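Local coordinates for protein 3,4-dihydroxy-2-butanone 4-phosphate synthase (Acinetobacter baumannii, PDB 6MNZ) that probably converts D-ribulose 5-phosphate to formate and 3,4-dihydroxy-2-butanone 4-phosphate, a step that feeds riboflavin biosynthesis, at residues Ser4-Asp12 / Lys188-Tyr198; Arg335-Ser346 / Gly356-Thr366. All blocks are in the same frame, centred on the assembly; numbering follows the deposited sequence.

Interaction 1: Ser4-Asp12 / Lys188-Tyr198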
loop_
_atom_site.group_PDB
_atom_site.type_symbol
_atom_site.label_atom_id
_atom_site.label_comp_id
_atom_site.label_asym_id
_atom_site.label_seq_id
_atom_site.Cartn_x
_atom_site.Cartn_y
_atom_site.Cartn_z
ATOM N N SER A 4 25.730 -26.909 -2.195
ATOM C CA SER A 4 25.715 -25.530 -2.667
ATOM C C SER A 4 24.773 -25.369 -3.859
ATOM O O SER A 4 24.580 -24.263 -4.362
ATOM C CB SER A 4 27.129 -25.084 -3.046
ATOM O OG SER A 4 27.210 -23.674 -3.147
ATOM N N ARG A 5 24.148 -26.470 -4.269
ATOM C CA ARG A 5 23.493 -26.574 -5.567
ATOM C C ARG A 5 22.035 -26.957 -5.360
ATOM O O ARG A 5 21.739 -27.915 -4.639
ATOM C CB ARG A 5 24.202 -27.603 -6.453
ATOM C CG ARG A 5 23.468 -27.950 -7.741
ATOM C CD ARG A 5 22.877 -29.353 -7.684
ATOM N NE ARG A 5 22.771 -29.961 -9.008
ATOM C CZ ARG A 5 23.723 -30.692 -9.580
ATOM N NH1 ARG A 5 24.935 -30.754 -9.038
ATOM N NH2 ARG A 5 23.506 -31.251 -10.763
ATOM N N VAL A 6 21.132 -26.219 -6.012
ATOM C CA VAL A 6 19.732 -26.216 -5.599
ATOM C C VAL A 6 19.157 -27.626 -5.652
ATOM O O VAL A 6 18.314 -28.000 -4.829
ATOM C CB VAL A 6 18.919 -25.245 -6.475
ATOM C CG1 VAL A 6 17.429 -25.405 -6.209
ATOM C CG2 VAL A 6 19.356 -23.812 -6.223
ATOM N N GLU A 7 19.550 -28.408 -6.660
ATOM C CA GLU A 7 18.928 -29.712 -6.863
ATOM C C GLU A 7 19.273 -30.678 -5.737
ATOM O O GLU A 7 18.425 -31.482 -5.332
ATOM C CB GLU A 7 19.353 -30.295 -8.211
ATOM C CG GLU A 7 18.858 -29.504 -9.411
ATOM C CD GLU A 7 19.903 -28.547 -9.951
ATOM O OE1 GLU A 7 20.320 -28.723 -11.115
ATOM O OE2 GLU A 7 20.210 -27.551 -9.262
ATOM N N GLU A 8 20.472 -30.559 -5.161
ATOM C CA GLU A 8 20.794 -31.333 -3.967
ATOM C C GLU A 8 20.013 -30.830 -2.761
ATOM O O GLU A 8 19.624 -31.621 -1.895
ATOM C CB GLU A 8 22.294 -31.271 -3.688
ATOM C CG GLU A 8 23.162 -31.834 -4.799
ATOM C CD GLU A 8 24.624 -31.470 -4.633
ATOM O OE1 GLU A 8 24.919 -30.279 -4.393
ATOM O OE2 GLU A 8 25.469 -32.388 -4.654
ATOM N N LEU A 9 19.890 -29.508 -2.624
ATOM C CA LEU A 9 19.107 -28.948 -1.530
ATOM C C LEU A 9 17.684 -29.494 -1.532
ATOM O O LEU A 9 17.174 -29.916 -0.487
ATOM C CB LEU A 9 19.096 -27.423 -1.626
ATOM C CG LEU A 9 20.470 -26.757 -1.725
ATOM C CD1 LEU A 9 20.324 -25.252 -1.894
ATOM C CD2 LEU A 9 21.317 -27.083 -0.507
ATOM N N VAL A 10 17.068 -29.594 -2.711
ATOM C CA VAL A 10 15.748 -30.210 -2.805
ATOM C C VAL A 10 15.820 -31.686 -2.429
ATOM O O VAL A 10 14.902 -32.226 -1.805
ATOM C CB VAL A 10 15.162 -30.016 -4.215
ATOM C CG1 VAL A 10 13.799 -30.678 -4.323
ATOM C CG2 VAL A 10 15.063 -28.537 -4.557
ATOM N N ALA A 11 16.924 -32.354 -2.776
ATOM C CA ALA A 11 17.000 -33.798 -2.578
ATOM C C ALA A 11 17.179 -34.145 -1.106
ATOM O O ALA A 11 16.618 -35.135 -0.623
ATOM C CB ALA A 11 18.144 -34.379 -3.408
ATOM N N ASP A 12 17.953 -33.340 -0.376
ATOM C CA ASP A 12 18.127 -33.578 1.052
ATOM C C ASP A 12 16.833 -33.330 1.814
ATOM O O ASP A 12 16.475 -34.103 2.709
ATOM C CB ASP A 12 19.246 -32.693 1.596
ATOM C CG ASP A 12 20.613 -33.317 1.417
ATOM O OD1 ASP A 12 21.548 -32.912 2.137
ATOM O OD2 ASP A 12 20.723 -34.294 0.646
ATOM N N LYS A 188 24.320 -29.460 3.435
ATOM C CA LYS A 188 24.488 -28.565 2.301
ATOM C C LYS A 188 23.840 -27.214 2.593
ATOM O O LYS A 188 22.918 -27.098 3.405
ATOM C CB LYS A 188 23.876 -29.162 1.032
ATOM C CG LYS A 188 24.641 -30.341 0.454
ATOM C CD LYS A 188 24.085 -31.658 0.968
ATOM C CE LYS A 188 24.555 -32.834 0.131
ATOM N NZ LYS A 188 24.233 -34.131 0.790
ATOM N N ILE A 189 24.279 -26.205 1.845
ATOM C CA ILE A 189 23.942 -24.815 2.112
ATOM C C ILE A 189 23.515 -24.169 0.802
ATOM O O ILE A 189 23.840 -24.659 -0.282
ATOM C CB ILE A 189 25.131 -24.059 2.748
ATOM C CG1 ILE A 189 24.723 -22.639 3.137
ATOM C CG2 ILE A 189 26.324 -24.038 1.798
ATOM C CD1 ILE A 189 25.545 -22.070 4.271
ATOM N N GLY A 190 22.694 -23.127 0.904
ATOM C CA GLY A 190 22.005 -22.611 -0.263
ATOM C C GLY A 190 21.686 -21.139 -0.127
ATOM O O GLY A 190 21.423 -20.637 0.969
ATOM N N THR A 191 21.501 -20.513 -1.287
ATOM C CA THR A 191 21.071 -19.126 -1.396
ATOM C C THR A 191 19.623 -19.077 -1.859
ATOM O O THR A 191 19.261 -19.732 -2.842
ATOM C CB THR A 191 21.962 -18.359 -2.375
ATOM O OG1 THR A 191 23.330 -18.465 -1.966
ATOM C CG2 THR A 191 21.561 -16.895 -2.427
ATOM N N ILE A 192 18.808 -18.257 -1.191
ATOM C CA ILE A 192 17.423 -18.090 -1.623
ATOM C C ILE A 192 17.373 -17.522 -3.036
ATOM O O ILE A 192 16.571 -17.966 -3.868
ATOM C CB ILE A 192 16.655 -17.191 -0.635
ATOM C CG1 ILE A 192 16.507 -17.880 0.723
ATOM C CG2 ILE A 192 15.279 -16.836 -1.190
ATOM C CD1 ILE A 192 15.946 -16.979 1.807
ATOM N N ALA A 193 18.306 -16.625 -3.367
ATOM C CA ALA A 193 18.417 -16.149 -4.742
ATOM C C ALA A 193 18.718 -17.294 -5.703
ATOM O O ALA A 193 18.169 -17.346 -6.809
ATOM C CB ALA A 193 19.493 -15.069 -4.844
ATOM N N ASP A 194 19.581 -18.228 -5.295
ATOM C CA ASP A 194 19.827 -19.405 -6.121
ATOM C C ASP A 194 18.563 -20.235 -6.297
ATOM O O ASP A 194 18.401 -20.911 -7.319
ATOM C CB ASP A 194 20.938 -20.259 -5.507
ATOM C CG ASP A 194 22.322 -19.706 -5.791
ATOM O OD1 ASP A 194 22.443 -18.478 -5.983
ATOM O OD2 ASP A 194 23.295 -20.488 -5.759
ATOM N N LEU A 195 17.659 -20.202 -5.316
ATOM C CA LEU A 195 16.369 -20.863 -5.473
ATOM C C LEU A 195 15.423 -20.054 -6.353
ATOM O O LEU A 195 14.640 -20.632 -7.115
ATOM C CB LEU A 195 15.737 -21.111 -4.103
ATOM C CG LEU A 195 14.493 -22.002 -4.102
ATOM C CD1 LEU A 195 14.826 -23.405 -4.593
ATOM C CD2 LEU A 195 13.874 -22.052 -2.712
ATOM N N ILE A 196 15.430 -18.724 -6.215
ATOM C CA ILE A 196 14.697 -17.874 -7.151
ATOM C C ILE A 196 15.034 -18.269 -8.583
ATOM O O ILE A 196 14.150 -18.540 -9.404
ATOM C CB ILE A 196 15.011 -16.389 -6.900
ATOM C CG1 ILE A 196 14.402 -15.934 -5.577
ATOM C CG2 ILE A 196 14.470 -15.536 -8.041
ATOM C CD1 ILE A 196 14.868 -14.583 -5.108
ATOM N N HIS A 197 16.326 -18.256 -8.911
ATOM C CA HIS A 197 16.741 -18.487 -10.289
ATOM C C HIS A 197 16.398 -19.898 -10.745
ATOM O O HIS A 197 15.958 -20.087 -11.884
ATOM C CB HIS A 197 18.241 -18.233 -10.424
ATOM C CG HIS A 197 18.747 -18.334 -11.827
ATOM N ND1 HIS A 197 18.338 -17.482 -12.830
ATOM C CD2 HIS A 197 19.643 -19.177 -12.391
ATOM C CE1 HIS A 197 18.936 -17.818 -13.959
ATOM N NE2 HIS A 197 19.761 -18.819 -13.712
ATOM N N TYR A 198 16.455 -20.873 -9.838
ATOM C CA TYR A 198 16.046 -22.227 -10.190
ATOM C C TYR A 198 14.581 -22.260 -10.608
ATOM O O TYR A 198 14.236 -22.789 -11.671
ATOM C CB TYR A 198 16.293 -23.172 -9.015
ATOM C CG TYR A 198 15.923 -24.607 -9.307
ATOM C CD1 TYR A 198 16.869 -25.504 -9.782
ATOM C CD2 TYR A 198 14.645 -25.080 -9.052
ATOM C CE1 TYR A 198 16.525 -26.800 -10.101
ATOM C CE2 TYR A 198 14.290 -26.376 -9.363
ATOM C CZ TYR A 198 15.231 -27.227 -9.901
ATOM O OH TYR A 198 14.881 -28.513 -10.237
HETATM O O HOH W 1 25.368 -21.955 -6.822
HETATM O O HOH W 2 22.339 -31.126 3.813
#
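Val6 lays its CG1 methyl over one face of the Tyr198 ring, a CH-pi contact with CG1 3.9 Å from the ring centroid and 28° off the normal. That branch stands opposite the backbone N (chi1 171°), which also brings CG1 to 3.7 Å from Leu195 CD1. The other methyl, CG2, is turned to the carbonyl of Asp194, one turn before Tyr198. Glu7 meets the same ring obliquely, its CG 3.6 Å from Tyr198 CE1; beyond CG the chain bends, and Arg5 NE holds the carboxylate in a salt bridge. Together these contacts set helix 6-12 across the strand-helix unit 188-198 of the synthase domain, nearly at right angles to helix 192-198 (99°) and also packed on strand 188-191, the end strand of the sheet within this chain, next to strand 19-22. Leu9 spreads its two methyls along that strand, CD1 3.5 Å from Gly190 CA and CD2 3.6 Å from Lys188 CB. At the far end Lys188 curls round at chi2, its side chain crossing that of Asp12 at about a right angle, and a weak hydrogen bond of 3.2 Å runs from Lys188 NZ to Asp12 OD1, part of a salt bridge. A water that accepts from Lys188 N also lies at hydrogen-bonding distance from the same OD1.

Interaction 2: Arg335-Ser346 / Gly356-Thr366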
loop_
_atom_site.group_PDB
_atom_site.type_symbol
_atom_site.label_atom_id
_atom_site.label_comp_id
_atom_site.label_asym_id
_atom_site.label_seq_id
_atom_site.Cartn_x
_atom_site.Cartn_y
_atom_site.Cartn_z
ATOM N N ARG A 335 10.945 -15.001 -24.069
ATOM C CA ARG A 335 10.786 -16.300 -24.712
ATOM C C ARG A 335 9.372 -16.483 -25.246
ATOM O O ARG A 335 9.182 -17.021 -26.343
ATOM C CB ARG A 335 11.130 -17.422 -23.737
ATOM C CG ARG A 335 10.934 -18.813 -24.326
ATOM C CD ARG A 335 11.642 -19.873 -23.499
ATOM N NE ARG A 335 10.986 -20.082 -22.212
ATOM C CZ ARG A 335 11.597 -20.047 -21.030
ATOM N NH1 ARG A 335 12.904 -19.830 -20.943
ATOM N NH2 ARG A 335 10.897 -20.250 -19.924
ATOM N N ASP A 336 8.365 -16.120 -24.448
ATOM C CA ASP A 336 6.986 -16.244 -24.903
ATOM C C ASP A 336 6.742 -15.420 -26.158
ATOM O O ASP A 336 5.966 -15.831 -27.029
ATOM C CB ASP A 336 6.024 -15.818 -23.793
ATOM C CG ASP A 336 4.577 -15.825 -24.244
ATOM O OD1 ASP A 336 3.976 -16.918 -24.298
ATOM O OD2 ASP A 336 4.029 -14.734 -24.512
ATOM N N LEU A 337 7.427 -14.286 -26.293
ATOM C CA LEU A 337 7.361 -13.493 -27.512
ATOM C C LEU A 337 8.209 -14.064 -28.641
ATOM O O LEU A 337 8.088 -13.594 -29.778
ATOM C CB LEU A 337 7.801 -12.056 -27.218
ATOM C CG LEU A 337 6.912 -11.292 -26.234
ATOM C CD1 LEU A 337 7.599 -10.025 -25.746
ATOM C CD2 LEU A 337 5.569 -10.962 -26.870
ATOM N N GLY A 338 9.000 -15.100 -28.380
ATOM C CA GLY A 338 9.816 -15.702 -29.412
ATOM C C GLY A 338 11.157 -15.043 -29.623
ATOM O O GLY A 338 11.696 -15.099 -30.735
ATOM N N VAL A 339 11.701 -14.397 -28.600
ATOM C CA VAL A 339 13.014 -13.771 -28.693
ATOM C C VAL A 339 14.092 -14.830 -28.503
ATOM O O VAL A 339 13.972 -15.719 -27.652
ATOM C CB VAL A 339 13.143 -12.645 -27.652
ATOM C CG1 VAL A 339 14.505 -11.976 -27.755
ATOM C CG2 VAL A 339 12.027 -11.630 -27.837
ATOM N N GLU A 340 15.121 -14.771 -29.347
ATOM C CA GLU A 340 16.226 -15.723 -29.304
ATOM C C GLU A 340 17.599 -15.070 -29.338
ATOM O O GLU A 340 18.561 -15.683 -28.858
ATOM C CB GLU A 340 16.124 -16.717 -30.472
ATOM C CG GLU A 340 16.991 -17.961 -30.311
ATOM C CD GLU A 340 16.941 -18.875 -31.521
ATOM O OE1 GLU A 340 17.885 -19.671 -31.704
ATOM O OE2 GLU A 340 15.967 -18.786 -32.299
ATOM N N LYS A 341 17.723 -13.848 -29.853
ATOM C CA LYS A 341 18.993 -13.137 -29.879
ATOM C C LYS A 341 18.704 -11.654 -29.714
ATOM O O LYS A 341 17.867 -11.103 -30.435
ATOM C CB LYS A 341 19.745 -13.388 -31.191
ATOM C CG LYS A 341 20.266 -14.808 -31.362
ATOM C CD LYS A 341 20.974 -14.980 -32.699
ATOM C CE LYS A 341 21.282 -16.443 -32.985
ATOM N NZ LYS A 341 21.888 -16.638 -34.332
ATOM N N MET A 342 19.388 -11.014 -28.768
ATOM C CA MET A 342 18.949 -9.738 -28.222
ATOM C C MET A 342 20.009 -8.677 -28.469
ATOM O O MET A 342 21.210 -8.941 -28.363
ATOM C CB MET A 342 18.671 -9.820 -26.717
ATOM C CG MET A 342 17.293 -10.350 -26.363
ATOM S SD MET A 342 16.914 -10.181 -24.607
ATOM C CE MET A 342 18.088 -11.312 -23.860
ATOM N N LYS A 343 19.543 -7.435 -28.552
ATOM C CA LYS A 343 20.387 -6.250 -28.421
ATOM C C LYS A 343 19.896 -5.464 -27.210
ATOM O O LYS A 343 18.865 -4.788 -27.276
ATOM C CB LYS A 343 20.338 -5.421 -29.701
ATOM C CG LYS A 343 20.688 -3.954 -29.537
ATOM C CD LYS A 343 20.812 -3.288 -30.902
ATOM C CE LYS A 343 20.510 -1.800 -30.841
ATOM N NZ LYS A 343 20.569 -1.173 -32.192
ATOM N N LEU A 344 20.573 -5.640 -26.079
ATOM C CA LEU A 344 20.091 -5.107 -24.812
ATOM C C LEU A 344 20.427 -3.625 -24.704
ATOM O O LEU A 344 21.586 -3.227 -24.867
ATOM C CB LEU A 344 20.704 -5.861 -23.634
ATOM C CG LEU A 344 20.247 -7.297 -23.372
ATOM C CD1 LEU A 344 20.853 -7.811 -22.072
ATOM C CD2 LEU A 344 18.734 -7.402 -23.330
ATOM N N LEU A 345 19.448 -2.839 -24.264
ATOM C CA LEU A 345 19.656 -1.441 -23.929
ATOM C C LEU A 345 19.980 -1.235 -22.453
ATOM O O LEU A 345 19.828 -0.119 -21.942
ATOM C CB LEU A 345 18.421 -0.624 -24.312
ATOM C CG LEU A 345 17.905 -0.848 -25.736
ATOM C CD1 LEU A 345 16.839 0.179 -26.085
ATOM C CD2 LEU A 345 19.048 -0.801 -26.740
ATOM N N SER A 346 20.440 -2.276 -21.768
ATOM C CA SER A 346 20.799 -2.191 -20.361
ATOM C C SER A 346 22.311 -2.070 -20.211
ATOM O O SER A 346 23.081 -2.466 -21.089
ATOM C CB SER A 346 20.295 -3.418 -19.598
ATOM O OG SER A 346 18.880 -3.493 -19.633
ATOM N N GLY A 356 19.400 -19.693 -18.722
ATOM C CA GLY A 356 18.458 -20.796 -18.772
ATOM C C GLY A 356 17.465 -20.648 -19.899
ATOM O O GLY A 356 16.803 -21.614 -20.290
ATOM N N PHE A 357 17.631 -19.554 -20.631
ATOM C CA PHE A 357 16.589 -19.005 -21.492
ATOM C C PHE A 357 17.220 -18.882 -22.874
ATOM O O PHE A 357 17.989 -17.950 -23.128
ATOM C CB PHE A 357 16.086 -17.667 -20.959
ATOM C CG PHE A 357 15.605 -17.727 -19.530
ATOM C CD1 PHE A 357 16.511 -17.771 -18.483
ATOM C CD2 PHE A 357 14.253 -17.674 -19.234
ATOM C CE1 PHE A 357 16.074 -17.861 -17.173
ATOM C CE2 PHE A 357 13.814 -17.661 -17.919
ATOM C CZ PHE A 357 14.726 -17.757 -16.888
ATOM N N ASN A 358 16.866 -19.791 -23.780
ATOM C CA ASN A 358 16.905 -19.437 -25.189
ATOM C C ASN A 358 18.298 -19.030 -25.646
ATOM O O ASN A 358 18.443 -17.895 -26.095
ATOM C CB ASN A 358 15.949 -18.285 -25.521
ATOM C CG ASN A 358 14.499 -18.718 -25.588
ATOM O OD1 ASN A 358 13.605 -17.905 -25.354
ATOM N ND2 ASN A 358 14.258 -19.904 -26.142
ATOM N N LEU A 359 19.163 -19.989 -25.958
ATOM C CA LEU A 359 20.609 -19.914 -25.778
ATOM C C LEU A 359 21.192 -18.504 -25.827
ATOM O O LEU A 359 20.551 -17.585 -25.322
ATOM C CB LEU A 359 21.252 -20.681 -26.942
ATOM C CG LEU A 359 20.731 -19.965 -28.218
ATOM C CD1 LEU A 359 21.651 -18.843 -28.738
ATOM C CD2 LEU A 359 20.412 -20.936 -29.351
ATOM N N GLU A 360 22.521 -18.413 -25.929
ATOM C CA GLU A 360 23.270 -17.298 -25.360
ATOM C C GLU A 360 22.862 -16.004 -26.055
ATOM O O GLU A 360 23.170 -15.811 -27.236
ATOM C CB GLU A 360 24.778 -17.535 -25.531
ATOM C CG GLU A 360 25.657 -16.280 -25.511
ATOM C CD GLU A 360 27.109 -16.578 -25.855
ATOM O OE1 GLU A 360 27.429 -17.763 -26.086
ATOM O OE2 GLU A 360 27.871 -15.617 -26.095
ATOM N N VAL A 361 21.892 -15.308 -25.448
ATOM C CA VAL A 361 20.987 -14.454 -26.209
ATOM C C VAL A 361 21.604 -13.113 -26.567
ATOM O O VAL A 361 21.146 -12.464 -27.515
ATOM C CB VAL A 361 19.692 -14.140 -25.436
ATOM C CG1 VAL A 361 18.774 -13.288 -26.272
ATOM C CG2 VAL A 361 18.973 -15.389 -25.033
ATOM N N VAL A 362 22.730 -12.765 -25.956
ATOM C CA VAL A 362 23.253 -11.404 -25.975
ATOM C C VAL A 362 24.558 -11.415 -26.759
ATOM O O VAL A 362 25.495 -12.145 -26.412
ATOM C CB VAL A 362 23.454 -10.854 -24.555
ATOM C CG1 VAL A 362 23.730 -9.360 -24.599
ATOM C CG2 VAL A 362 22.229 -11.145 -23.699
ATOM N N GLU A 363 24.621 -10.595 -27.809
ATOM C CA GLU A 363 25.882 -10.236 -28.443
ATOM C C GLU A 363 26.229 -8.766 -28.295
ATOM O O GLU A 363 27.409 -8.413 -28.382
ATOM C CB GLU A 363 25.846 -10.578 -29.939
ATOM C CG GLU A 363 25.759 -12.065 -30.230
ATOM C CD GLU A 363 24.336 -12.590 -30.171
ATOM O OE1 GLU A 363 23.403 -11.780 -29.993
ATOM O OE2 GLU A 363 24.150 -13.815 -30.323
ATOM N N TYR A 364 25.246 -7.921 -27.998
ATOM C CA TYR A 364 25.373 -6.475 -28.151
ATOM C C TYR A 364 24.559 -5.861 -27.022
ATOM O O TYR A 364 23.329 -5.970 -27.015
ATOM C CB TYR A 364 24.862 -6.038 -29.523
ATOM C CG TYR A 364 25.000 -4.567 -29.855
ATOM C CD1 TYR A 364 26.038 -3.809 -29.324
ATOM C CD2 TYR A 364 24.298 -4.033 -30.930
ATOM C CE1 TYR A 364 26.284 -2.521 -29.772
ATOM C CE2 TYR A 364 24.512 -2.741 -31.358
ATOM C CZ TYR A 364 25.474 -1.973 -30.743
ATOM O OH TYR A 364 25.621 -0.653 -31.104
ATOM N N VAL A 365 25.236 -5.231 -26.066
ATOM C CA VAL A 365 24.590 -4.325 -25.128
ATOM C C VAL A 365 24.827 -2.905 -25.617
ATOM O O VAL A 365 25.969 -2.517 -25.896
ATOM C CB VAL A 365 25.123 -4.521 -23.698
ATOM C CG1 VAL A 365 24.585 -5.817 -23.100
ATOM C CG2 VAL A 365 26.644 -4.527 -23.675
ATOM N N THR A 366 23.757 -2.127 -25.704
ATOM C CA THR A 366 23.821 -0.805 -26.303
ATOM C C THR A 366 24.238 0.219 -25.255
ATOM O O THR A 366 24.026 0.032 -24.055
ATOM C CB THR A 366 22.472 -0.438 -26.923
ATOM O OG1 THR A 366 22.012 -1.528 -27.734
ATOM C CG2 THR A 366 22.588 0.810 -27.789
#
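Lys343 runs beside the Tyr364 ring, the two side chains pointing the same way, with CD 3.6 Å from Tyr364 CD2 and the ring met obliquely. On the other face of the sheet Leu344 and Val362 cross at about a right angle, Leu344 CD1 lying 4.0 Å from Val362 CG2, and the terminal methyl of Met342, turned at chi3 (-67°), lies 4.1 Å (CE) from the same Val362 CG2. Between these two layers the backbones pair as parallel strands: Met342 N bonds to Val361 O, and Leu344 N donates at 2.9 Å, within the carbonyl plane, to Tyr364 O. Thr366 N then closes almost head-on upon Leu344 O (N-H...O 170°), an acceptor that also takes a weak bond from Thr366 OG1. Further back, the Arg335 side chain crosses Phe357 at about a right angle, its NH1 approaching Phe357 CD2 obliquely. Arg335 belongs to the last turn of helix 320-336, which ends in a Schellman motif at Gly338. Strand 342-344 is flanked by 248-253 on one side and by 362-365, outermost in this chain's sheet, on the other, while Phe357 and Met342 both reach back onto helix 320-336.

In the fold
Interactions 1 and 2 belong to different halves of the chain, the synthase region and the GTP cyclohydrolase II-like region, with their centres 26 Å apart. The two do not touch, although their nearest atoms come within about 4 Å. Helix 320-336 bridges them: Ala193 and Ile196 of interaction 1 pack on its Ser321 and Tyr324, and its other end supplies Arg335 to interaction 2. Interaction 1 lies near the predicted active site, the side chain of Leu195 about 9 Å from that of Ala141, a predicted D-ribulose 5-phosphate site. Interaction 2 is remote from the annotated sites, but a sulfate, probably from the crystallisation liquor, sits about 4 Å from the Ser346 side chain.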